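Local coordinates for spore germination protein GerM (PDB 6GZB) that is a lipoprotein with tandem GerMN domains that affects both sporulation and germination in Bacillus subtilis, its molecular function being unknown, at residues L158-G162 against H163-E167; G90-S93 against E94-P97; Q81-E84 against Y85-Q88; V330-P333 against S334-T338; K239-S242 against K243-L247. One frame throughout, in Å; residues are numbered along the deposited sequence.

Contact 1 of 5, residues L158-G162 against H163-E167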
# COMPACT_ATOMS: atom_id res chain seq x y z
N LEU A 158 -10.93 -12.77 -10.01
CA LEU A 158 -11.92 -13.04 -8.98
C LEU A 158 -13.02 -13.94 -9.53
O LEU A 158 -13.46 -13.76 -10.65
CB LEU A 158 -12.52 -11.72 -8.49
CG LEU A 158 -11.88 -10.97 -7.31
CD1 LEU A 158 -10.45 -11.38 -7.04
CD2 LEU A 158 -11.97 -9.47 -7.51
N ARG A 159 -13.43 -14.93 -8.75
CA ARG A 159 -14.60 -15.73 -9.10
C ARG A 159 -15.52 -15.90 -7.92
O ARG A 159 -15.09 -15.85 -6.77
CB ARG A 159 -14.16 -17.11 -9.61
CG ARG A 159 -13.48 -17.08 -10.96
CD ARG A 159 -12.93 -18.45 -11.32
NE ARG A 159 -12.28 -18.44 -12.63
CZ ARG A 159 -11.82 -19.52 -13.24
NH1 ARG A 159 -11.99 -20.73 -12.70
NH2 ARG A 159 -11.23 -19.40 -14.42
N ILE A 160 -16.80 -16.11 -8.21
CA ILE A 160 -17.75 -16.59 -7.21
C ILE A 160 -18.34 -17.93 -7.65
O ILE A 160 -18.96 -18.03 -8.71
CB ILE A 160 -18.89 -15.58 -6.98
CG1 ILE A 160 -18.33 -14.22 -6.59
CG2 ILE A 160 -19.85 -16.08 -5.91
CD1 ILE A 160 -19.39 -13.14 -6.52
N ASN A 161 -18.07 -18.97 -6.87
CA ASN A 161 -18.48 -20.32 -7.21
C ASN A 161 -18.11 -20.68 -8.65
O ASN A 161 -18.90 -21.30 -9.36
CB ASN A 161 -19.98 -20.49 -6.98
CG ASN A 161 -20.33 -20.67 -5.51
OD1 ASN A 161 -21.30 -20.10 -5.01
ND2 ASN A 161 -19.51 -21.45 -4.80
N GLY A 162 -16.92 -20.28 -9.07
CA GLY A 162 -16.38 -20.68 -10.36
C GLY A 162 -16.77 -19.75 -11.50
O GLY A 162 -16.22 -19.84 -12.60
N HIS A 163 -17.67 -18.81 -11.23
CA HIS A 163 -18.10 -17.85 -12.24
C HIS A 163 -17.17 -16.63 -12.25
O HIS A 163 -16.91 -16.03 -11.21
CB HIS A 163 -19.54 -17.41 -11.95
CG HIS A 163 -20.02 -16.28 -12.81
ND1 HIS A 163 -20.29 -16.42 -14.15
CD2 HIS A 163 -20.33 -15.00 -12.49
CE1 HIS A 163 -20.71 -15.27 -14.64
NE2 HIS A 163 -20.72 -14.38 -13.66
N GLU A 164 -16.66 -16.29 -13.43
CA GLU A 164 -15.69 -15.20 -13.56
C GLU A 164 -16.37 -13.86 -13.34
O GLU A 164 -17.49 -13.66 -13.79
CB GLU A 164 -15.02 -15.23 -14.93
CG GLU A 164 -13.88 -16.23 -15.03
CD GLU A 164 -13.52 -16.57 -16.47
OE1 GLU A 164 -13.82 -15.77 -17.38
OE2 GLU A 164 -12.97 -17.67 -16.69
N LEU A 165 -15.74 -13.00 -12.55
CA LEU A 165 -16.27 -11.67 -12.29
C LEU A 165 -15.65 -10.65 -13.24
O LEU A 165 -14.46 -10.34 -13.16
CB LEU A 165 -15.96 -11.24 -10.85
CG LEU A 165 -16.63 -12.00 -9.70
CD1 LEU A 165 -16.57 -11.15 -8.44
CD2 LEU A 165 -18.07 -12.37 -10.04
N LYS A 166 -16.48 -10.08 -14.10
CA LYS A 166 -16.11 -8.91 -14.88
C LYS A 166 -16.56 -7.64 -14.18
O LYS A 166 -16.09 -6.56 -14.48
CB LYS A 166 -16.74 -8.98 -16.28
CG LYS A 166 -16.18 -10.10 -17.15
CD LYS A 166 -17.16 -10.50 -18.25
CE LYS A 166 -17.19 -9.47 -19.37
NZ LYS A 166 -18.32 -9.72 -20.31
N GLU A 167 -17.49 -7.78 -13.23
CA GLU A 167 -17.84 -6.67 -12.35
C GLU A 167 -18.21 -7.19 -10.97
O GLU A 167 -18.48 -8.37 -10.80
CB GLU A 167 -19.00 -5.88 -12.94
CG GLU A 167 -20.29 -6.68 -13.07
CD GLU A 167 -21.38 -5.90 -13.78
OE1 GLU A 167 -21.05 -4.99 -14.57
OE2 GLU A 167 -22.57 -6.20 -13.56
O HOH W 1 -11.89 -10.93 -11.75
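Ile160 and His163 face each other across a tight reversal of the chain, and their backbones satisfy one another twice. The N-H of His163 reaches Ile160 O at 2.9 Å, coming from above the carbonyl plane rather than on a lone pair, while Ile160 N donates to His163 O at 3.0 Å, in that carbonyl's plane. Two residues further along each arm, Leu165 N donates to Leu158 O at 3.1 Å. A water accepts from Leu158 N and may donate to Leu165 O, spanning the two arms beyond the last direct bond.

Between these bonded levels sits the non-hydrogen-bonded pair Arg159 and Glu164. Their side chains run alongside each other, pointing the same way, and Arg159 NH2 makes a salt bridge of 3.3 Å to Glu164 OE2, guanidinium and carboxylate planes 29° apart. Arg159 NE lies beside Glu164 CG, buried and without a polar partner; NH2 alone makes the salt bridge to Glu164. A methionine in place of Arg159 would probably leave the Glu164 carboxylate without its charged mate here. On the other face, the methyls of Leu165 pack against Ile160, CD2 to CD1 at 3.8 Å.

Asn161 and Gly162 form the bend, and Gly162 N is bound by Asp123 OD1 of the adjoining strand 119-124. This is a two-residue beta hairpin closed by a type I' turn, at the edge of a mixed sheet.

Contact 2 of 5, residues G90-S93 against E94-P97; sequences GPVS and EILP
Glu94 meets the preceding turn first through its backbone: its N-H points back to Pro91 O, a weak hydrogen bond of 3.5 Å. Its side chain bends at chi2 (-56°), which folds the carboxylate back over the turn, with OE2 3.4 Å from Ser93 OG; Glu94 is poorly ordered, so that approach carries little weight. The Ser93 hydroxyl has a firmer commitment, donating to Gly90 O at 3.0 Å nearly along the C=O axis. The same carbonyl also accepts from Ser93 N, and two donors from one residue thus grip it.

Ile95 makes the shorter backbone bond, N to Val92 O at 2.9 Å, the donor standing above the carbonyl plane. Its CG1 lies between the backbone N and the carbonyl carbon (chi1 52°), a placement that sets it beside the same carbonyl, 3.5 Å from Val92 O. From there CG1 also meets Val92 CG2 at 4.2 Å, the two branched side chains crossing at about a right angle. Beyond, Ile95 packs on Leu70 and Leu72 of strand 65-73.

Leu96 brings its CB to 3.4 Å from Val92 O, and its CD1 comes within 4.3 Å of Val92 CG2. Its side chain also touches Leu58 of strand 51-60, so Val92, which touches Leu56 of that strand, and Leu96 both face it. Pro97 then rests on Gln68 and Leu70 of strand 65-73.

Bonds i to i+3, the middle one weak, from Ser93, Glu94 and Ile95 back to Gly90, Pro91 and Val92, make this an irregular turn resembling 3-10 helix, within the loop joining helix 78-84 to strand 100-101.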
# COMPACT_ATOMS: atom_id res chain seq x y z
N GLY A 90 -14.03 -14.38 11.32
CA GLY A 90 -13.14 -15.53 11.21
C GLY A 90 -11.95 -15.40 12.15
O GLY A 90 -11.98 -14.63 13.10
N PRO A 91 -10.89 -16.16 11.87
CA PRO A 91 -9.74 -16.24 12.77
C PRO A 91 -9.08 -14.89 13.03
O PRO A 91 -8.35 -14.76 14.00
CB PRO A 91 -8.78 -17.20 12.05
CG PRO A 91 -9.36 -17.45 10.71
CD PRO A 91 -10.82 -17.12 10.77
N VAL A 92 -9.33 -13.90 12.17
CA VAL A 92 -8.68 -12.60 12.32
C VAL A 92 -9.24 -11.82 13.51
O VAL A 92 -8.58 -10.92 14.04
CB VAL A 92 -8.82 -11.74 11.04
CG1 VAL A 92 -10.23 -11.19 10.90
CG2 VAL A 92 -7.82 -10.59 11.05
N SER A 93 -10.44 -12.19 13.95
CA SER A 93 -11.08 -11.49 15.06
C SER A 93 -10.18 -11.49 16.29
O SER A 93 -10.13 -10.51 17.04
CB SER A 93 -12.42 -12.13 15.39
OG SER A 93 -12.24 -13.47 15.82
N GLU A 94 -9.41 -12.56 16.46
CA GLU A 94 -8.55 -12.72 17.62
C GLU A 94 -7.32 -11.81 17.56
O GLU A 94 -6.73 -11.51 18.60
CB GLU A 94 -8.09 -14.17 17.76
CG GLU A 94 -9.22 -15.18 17.93
CD GLU A 94 -10.11 -14.86 19.11
OE1 GLU A 94 -9.65 -14.99 20.27
OE2 GLU A 94 -11.28 -14.48 18.89
N ILE A 95 -6.92 -11.40 16.36
CA ILE A 95 -5.71 -10.61 16.19
C ILE A 95 -5.98 -9.26 15.55
O ILE A 95 -5.05 -8.58 15.11
CB ILE A 95 -4.65 -11.37 15.38
CG1 ILE A 95 -5.25 -11.87 14.06
CG2 ILE A 95 -4.11 -12.55 16.18
CD1 ILE A 95 -4.23 -12.49 13.12
N LEU A 96 -7.24 -8.87 15.52
CA LEU A 96 -7.66 -7.63 14.86
C LEU A 96 -7.22 -6.43 15.69
O LEU A 96 -7.64 -6.27 16.82
CB LEU A 96 -9.18 -7.62 14.71
CG LEU A 96 -9.82 -6.59 13.76
CD1 LEU A 96 -9.31 -6.79 12.35
CD2 LEU A 96 -11.33 -6.72 13.80
N PRO A 97 -6.37 -5.57 15.13
CA PRO A 97 -6.00 -4.37 15.86
C PRO A 97 -7.16 -3.40 16.04
O PRO A 97 -8.05 -3.30 15.18
CB PRO A 97 -4.92 -3.73 14.98
CG PRO A 97 -4.35 -4.87 14.21
CD PRO A 97 -5.51 -5.80 13.96

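Contact 3 of 5, residues Q81-E84 against Y85-Q88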
# COMPACT_ATOMS: atom_id res chain seq x y z
N GLN A 81 -4.81 -18.69 2.89
CA GLN A 81 -4.91 -18.40 4.31
C GLN A 81 -5.03 -16.90 4.54
O GLN A 81 -5.82 -16.44 5.36
CB GLN A 81 -3.69 -18.94 5.04
CG GLN A 81 -3.74 -18.73 6.55
CD GLN A 81 -2.39 -18.94 7.19
OE1 GLN A 81 -1.37 -18.51 6.66
NE2 GLN A 81 -2.39 -19.62 8.33
N ALA A 82 -4.23 -16.13 3.79
CA ALA A 82 -4.24 -14.68 3.92
C ALA A 82 -5.64 -14.12 3.65
O ALA A 82 -6.14 -13.28 4.41
CB ALA A 82 -3.23 -14.06 2.98
N LEU A 83 -6.31 -14.62 2.62
CA LEU A 83 -7.67 -14.20 2.32
C LEU A 83 -8.65 -14.63 3.40
O LEU A 83 -9.60 -13.91 3.72
CB LEU A 83 -8.12 -14.76 0.97
CG LEU A 83 -7.36 -14.24 -0.25
CD1 LEU A 83 -8.06 -14.71 -1.52
CD2 LEU A 83 -7.26 -12.72 -0.24
N GLU A 84 -8.45 -15.82 3.96
CA GLU A 84 -9.31 -16.31 5.04
C GLU A 84 -9.23 -15.40 6.25
O GLU A 84 -10.19 -15.28 7.02
CB GLU A 84 -8.91 -17.74 5.44
CG GLU A 84 -9.60 -18.82 4.61
CD GLU A 84 -8.88 -20.16 4.63
OE1 GLU A 84 -9.32 -21.08 3.90
OE2 GLU A 84 -7.86 -20.31 5.34
N TYR A 85 -8.09 -14.74 6.41
CA TYR A 85 -7.90 -13.82 7.53
C TYR A 85 -8.37 -12.41 7.21
O TYR A 85 -8.14 -11.48 7.98
CB TYR A 85 -6.43 -13.82 7.96
CG TYR A 85 -6.13 -14.87 9.00
CD1 TYR A 85 -5.98 -16.21 8.64
CD2 TYR A 85 -6.02 -14.54 10.34
CE1 TYR A 85 -5.70 -17.17 9.58
CE2 TYR A 85 -5.72 -15.50 11.29
CZ TYR A 85 -5.59 -16.82 10.90
OH TYR A 85 -5.32 -17.79 11.84
N LEU A 86 -9.06 -12.25 6.08
CA LEU A 86 -9.78 -11.02 5.79
C LEU A 86 -11.27 -11.16 6.13
O LEU A 86 -12.03 -10.22 5.97
CB LEU A 86 -9.65 -10.67 4.30
CG LEU A 86 -8.24 -10.42 3.79
CD1 LEU A 86 -8.27 -10.13 2.30
CD2 LEU A 86 -7.60 -9.28 4.55
N VAL A 87 -11.69 -12.37 6.51
CA VAL A 87 -13.12 -12.64 6.64
C VAL A 87 -13.62 -12.20 8.00
O VAL A 87 -13.07 -12.58 9.04
CB VAL A 87 -13.43 -14.14 6.45
CG1 VAL A 87 -14.93 -14.38 6.62
CG2 VAL A 87 -12.96 -14.60 5.08
N GLN A 88 -14.63 -11.33 7.99
CA GLN A 88 -15.32 -10.90 9.20
C GLN A 88 -15.80 -12.10 10.01
O GLN A 88 -16.44 -13.02 9.49
CB GLN A 88 -16.51 -10.01 8.82
CG GLN A 88 -17.58 -9.87 9.90
CD GLN A 88 -17.19 -8.90 11.00
OE1 GLN A 88 -16.75 -7.79 10.72
NE2 GLN A 88 -17.36 -9.32 12.26
O HOH W 2 -10.88 -14.03 9.41
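With chi1 at -177°, Gln81 sends CG away from its own N and runs on extended, while Tyr85, at chi1 -89°, has CG swung well past the usual staggered position; the two side chains lie side by side and point the same way. Gln81 CG touches the Tyr85 ring at CE1, 3.9 Å away, and the amide stands nearly perpendicular to the ring, 88° between planes. The amide's NE2 is held by Pro73 O. Gln81 O sits at the ring's edge, in its plane, 3.3 Å from Tyr85 CD1, and the same oxygen accepts the Tyr85 N-H at 3.0 Å. A second, weak bond runs from that N-H to Ala82 O.

Leu86 N then binds Leu83 O at 2.9 Å, from above the carbonyl plane, where the bonding passes to i to i+3 at the helix end. Leu86 CD1 meets Leu83 CD2 at 3.8 Å. Val87 N reaches Glu84 O only weakly, closing a type I turn, and a water donates to both Glu84 O and Val87 O.

With an alanine in place of Tyr85 the ring is gone, which would probably leave a gap beside Gln81 CG and O.

Here helix 78-84 gives way to loop: Tyr85 packs on Leu72 and Pro73 of strand 65-73, Ala82, Leu83 and Leu86 lie against helix 136-147, and Leu86 also touches Leu56 and Leu58 of strand 51-60.

Contact 4 of 5, residues V330-P333 against S334-T338; sequences VSRP and SQVNT
Pro333 and Ser334 mark where the chain turns off the short, weakly bonded edge strand 330-331 of the second four-stranded mixed sheet into an irregular C-terminal segment. Arg332 and Pro333 keep extended, polyproline-like backbone angles, and the path breaks at Ser334, whose phi and psi of -70° and -35° are helical; Gln335 and Val336 are extended again. Arg332 O is 3.4 Å from Ser334 N across Pro333, at an angle too poor for a hydrogen bond, so the two segments meet by packing.

Pro333 CB lies 3.9 Å from Gln335 O, and Pro333 O is 4.2 Å from Val336 CG2. The Arg332 chain is extended from CB to NE, its CG anti to the backbone N (chi1 -175°), and this carries the guanidinium to a salt bridge with Glu301, with Thr300 also bound. There NH1 lies 4.3 Å from Val336 CG2, which is oblique to the guanidinium. Leu297 of helix 289-299 touches both Pro333 and Val336, while Asn337 is bonded to Tyr215 and to Ala67, and Val336 O to Thr69, tying the tail to strands 65-73 and 213-223.

Thr338 OG1 donates to Gln335 OE1 at 2.9 Å, in the amide plane and on a lone pair.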
# COMPACT_ATOMS: atom_id res chain seq x y z
N VAL A 330 18.48 2.51 1.61
CA VAL A 330 17.46 1.94 2.47
C VAL A 330 16.46 1.17 1.61
O VAL A 330 15.96 1.67 0.60
CB VAL A 330 16.73 3.04 3.25
CG1 VAL A 330 15.72 2.44 4.22
CG2 VAL A 330 17.73 3.91 3.99
N SER A 331 16.16 -0.04 2.03
CA SER A 331 15.22 -0.86 1.29
C SER A 331 13.88 -0.91 2.01
O SER A 331 13.72 -0.40 3.11
CB SER A 331 15.79 -2.26 1.08
OG SER A 331 16.07 -2.87 2.33
N ARG A 332 12.88 -1.43 1.32
CA ARG A 332 11.52 -1.48 1.83
C ARG A 332 11.49 -2.27 3.13
O ARG A 332 12.08 -3.34 3.23
CB ARG A 332 10.64 -2.14 0.78
CG ARG A 332 9.17 -2.16 1.08
CD ARG A 332 8.42 -2.75 -0.11
NE ARG A 332 6.98 -2.82 0.12
CZ ARG A 332 6.12 -1.88 -0.26
NH1 ARG A 332 4.83 -2.04 -0.00
NH2 ARG A 332 6.54 -0.80 -0.88
N PRO A 333 10.80 -1.74 4.15
CA PRO A 333 10.65 -2.46 5.42
C PRO A 333 10.19 -3.90 5.21
O PRO A 333 9.38 -4.17 4.32
CB PRO A 333 9.57 -1.66 6.15
CG PRO A 333 9.68 -0.28 5.60
CD PRO A 333 10.17 -0.41 4.19
N SER A 334 10.73 -4.82 6.01
CA SER A 334 10.37 -6.23 5.90
C SER A 334 8.94 -6.46 6.37
O SER A 334 8.23 -7.29 5.82
CB SER A 334 11.34 -7.11 6.71
OG SER A 334 12.14 -6.32 7.57
N GLN A 335 8.52 -5.71 7.38
CA GLN A 335 7.15 -5.73 7.84
C GLN A 335 6.54 -4.34 7.71
O GLN A 335 6.94 -3.42 8.41
CB GLN A 335 7.10 -6.18 9.31
CG GLN A 335 7.59 -7.60 9.51
CD GLN A 335 7.52 -8.06 10.95
OE1 GLN A 335 6.84 -7.46 11.79
NE2 GLN A 335 8.22 -9.14 11.25
N VAL A 336 5.58 -4.20 6.80
CA VAL A 336 4.85 -2.95 6.64
C VAL A 336 3.72 -2.86 7.68
O VAL A 336 2.83 -3.69 7.69
CB VAL A 336 4.25 -2.84 5.23
CG1 VAL A 336 3.47 -1.54 5.07
CG2 VAL A 336 5.35 -2.95 4.18
N ASN A 337 3.78 -1.85 8.55
CA ASN A 337 2.67 -1.60 9.48
C ASN A 337 2.42 -2.80 10.39
O ASN A 337 1.33 -3.37 10.41
CB ASN A 337 1.37 -1.30 8.72
CG ASN A 337 1.42 0.01 7.96
OD1 ASN A 337 2.21 0.90 8.27
ND2 ASN A 337 0.49 0.18 7.02
N THR A 338 3.43 -3.21 11.14
CA THR A 338 3.24 -4.27 12.12
C THR A 338 2.09 -3.88 13.01
O THR A 338 2.00 -2.74 13.45
CB THR A 338 4.51 -4.49 12.96
OG1 THR A 338 5.59 -4.84 12.09
CG2 THR A 338 4.30 -5.62 13.96

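Contact 5 of 5, residues K239-S242 against K243-L247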
# COMPACT_ATOMS: atom_id res chain seq x y z
N LYS A 239 3.70 18.08 -0.46
CA LYS A 239 2.41 18.78 -0.45
C LYS A 239 1.51 18.27 0.66
O LYS A 239 0.69 19.01 1.18
CB LYS A 239 1.67 18.59 -1.78
CG LYS A 239 2.26 19.36 -2.95
CD LYS A 239 1.28 19.34 -4.11
CE LYS A 239 1.97 18.96 -5.41
NZ LYS A 239 0.98 18.71 -6.49
N GLY A 240 1.59 16.97 0.93
CA GLY A 240 0.80 16.37 1.99
C GLY A 240 -0.55 15.90 1.50
O GLY A 240 -0.90 16.09 0.34
N PRO A 241 -1.32 15.25 2.38
CA PRO A 241 -2.59 14.68 1.98
C PRO A 241 -3.70 15.73 1.89
O PRO A 241 -3.49 16.88 2.26
CB PRO A 241 -2.89 13.68 3.10
CG PRO A 241 -2.20 14.23 4.29
CD PRO A 241 -0.96 14.91 3.77
N SER A 242 -4.85 15.33 1.38
CA SER A 242 -6.04 16.17 1.38
C SER A 242 -6.32 16.66 2.80
O SER A 242 -6.02 15.97 3.79
CB SER A 242 -7.25 15.40 0.86
OG SER A 242 -6.96 14.67 -0.33
N LYS A 243 -6.94 17.83 2.90
CA LYS A 243 -7.34 18.35 4.19
C LYS A 243 -8.52 17.57 4.77
O LYS A 243 -9.34 17.06 4.03
CB LYS A 243 -7.64 19.85 4.07
CG LYS A 243 -6.55 20.70 4.70
CD LYS A 243 -6.02 21.80 3.79
CE LYS A 243 -4.69 22.33 4.31
NZ LYS A 243 -4.74 22.94 5.68
N VAL A 244 -8.49 17.36 6.08
CA VAL A 244 -9.57 16.67 6.78
C VAL A 244 -9.78 15.26 6.21
O VAL A 244 -10.91 14.82 5.99
CB VAL A 244 -10.90 17.46 6.72
CG1 VAL A 244 -11.73 17.17 7.95
CG2 VAL A 244 -10.65 18.95 6.58
N SER A 245 -8.67 14.56 6.01
CA SER A 245 -8.68 13.25 5.34
C SER A 245 -8.39 12.13 6.33
O SER A 245 -8.39 10.95 5.97
CB SER A 245 -7.61 13.23 4.24
OG SER A 245 -6.32 13.50 4.79
N GLY A 246 -8.04 12.50 7.54
CA GLY A 246 -7.65 11.55 8.54
C GLY A 246 -6.19 11.18 8.38
O GLY A 246 -5.73 10.30 9.02
N LEU A 247 -5.48 11.88 7.51
CA LEU A 247 -4.09 11.64 7.24
C LEU A 247 -3.21 12.84 7.50
O LEU A 247 -3.65 13.94 7.54
CB LEU A 247 -3.90 11.23 5.79
CG LEU A 247 -4.63 10.03 5.24
CD1 LEU A 247 -4.49 9.91 3.74
CD2 LEU A 247 -4.26 8.76 5.97
O HOH W 3 -5.98 15.36 6.92
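Ser245 reaches back to Ser242 in a loop built round an ST turn, the Ser245 hydroxyl accepting from the backbone N-H two residues on. Taken from its root, the side chain meets Ser242 at once: CB lies 3.2 Å from Ser242 O and 4.0 Å from Ser242 CB. With chi1 at 58°, OG stands between its own backbone N and carbonyl carbon, and from there it donates to Ser242 O at 2.7 Å, tilted 29° from that carbonyl's plane. The same OG accepts from Leu247 N at 3.3 Å, which closes the ST turn, and it also rests 3.8 Å from Pro241 CB. One hydroxyl thus links Ser242 to Leu247.

A water sits inside the bend. It accepts from Ser245 N and donates to Ser242 O and to Leu247 O, so Ser242 O accepts from both the hydroxyl and the water.

The loop leaves helix 229-239 at Gly240, whose positive phi suits a residue without a side chain, and runs on toward strand 262-264. Val244 and Gly246 also have positive phi, letting the chain curl back until Leu247 meets Pro241. Tyr205 of strand 198-208 touches both Pro241 and Leu247, and Leu247 goes on to Val216 and Val218 of strand 213-223. Tyr64, from the other GerMN family region, binds Ser245 O through its OH and packs on Leu247. Where the curl closes, the proline ring lies against the leucine, Pro241 CG to Leu247 CB at 3.8 Å.

How the contacts relate
Contacts 2 and 3 belong together: contact 3 is the end of helix 78-84 and contact 2 lies in the loop just after it, their centres are about 9 Å apart, and the Tyr85 ring of contact 3 receives Pro91 and Ile95 of contact 2, with Pro91 CB 3.4 Å from Tyr85 CZ. Contact 3 is buried, contact 2 at the surface. Contact 1, partly buried, shares their family region but stands at a sheet edge, where paired strands and a salt bridge do the work. Contact 5 is a surface loop after helix 229-239 in the second region, held by a hydroxyl and a water. Contact 4, another surface contact, relies on packing and on bonds to surrounding elements, including strands 65-73 and 213-223.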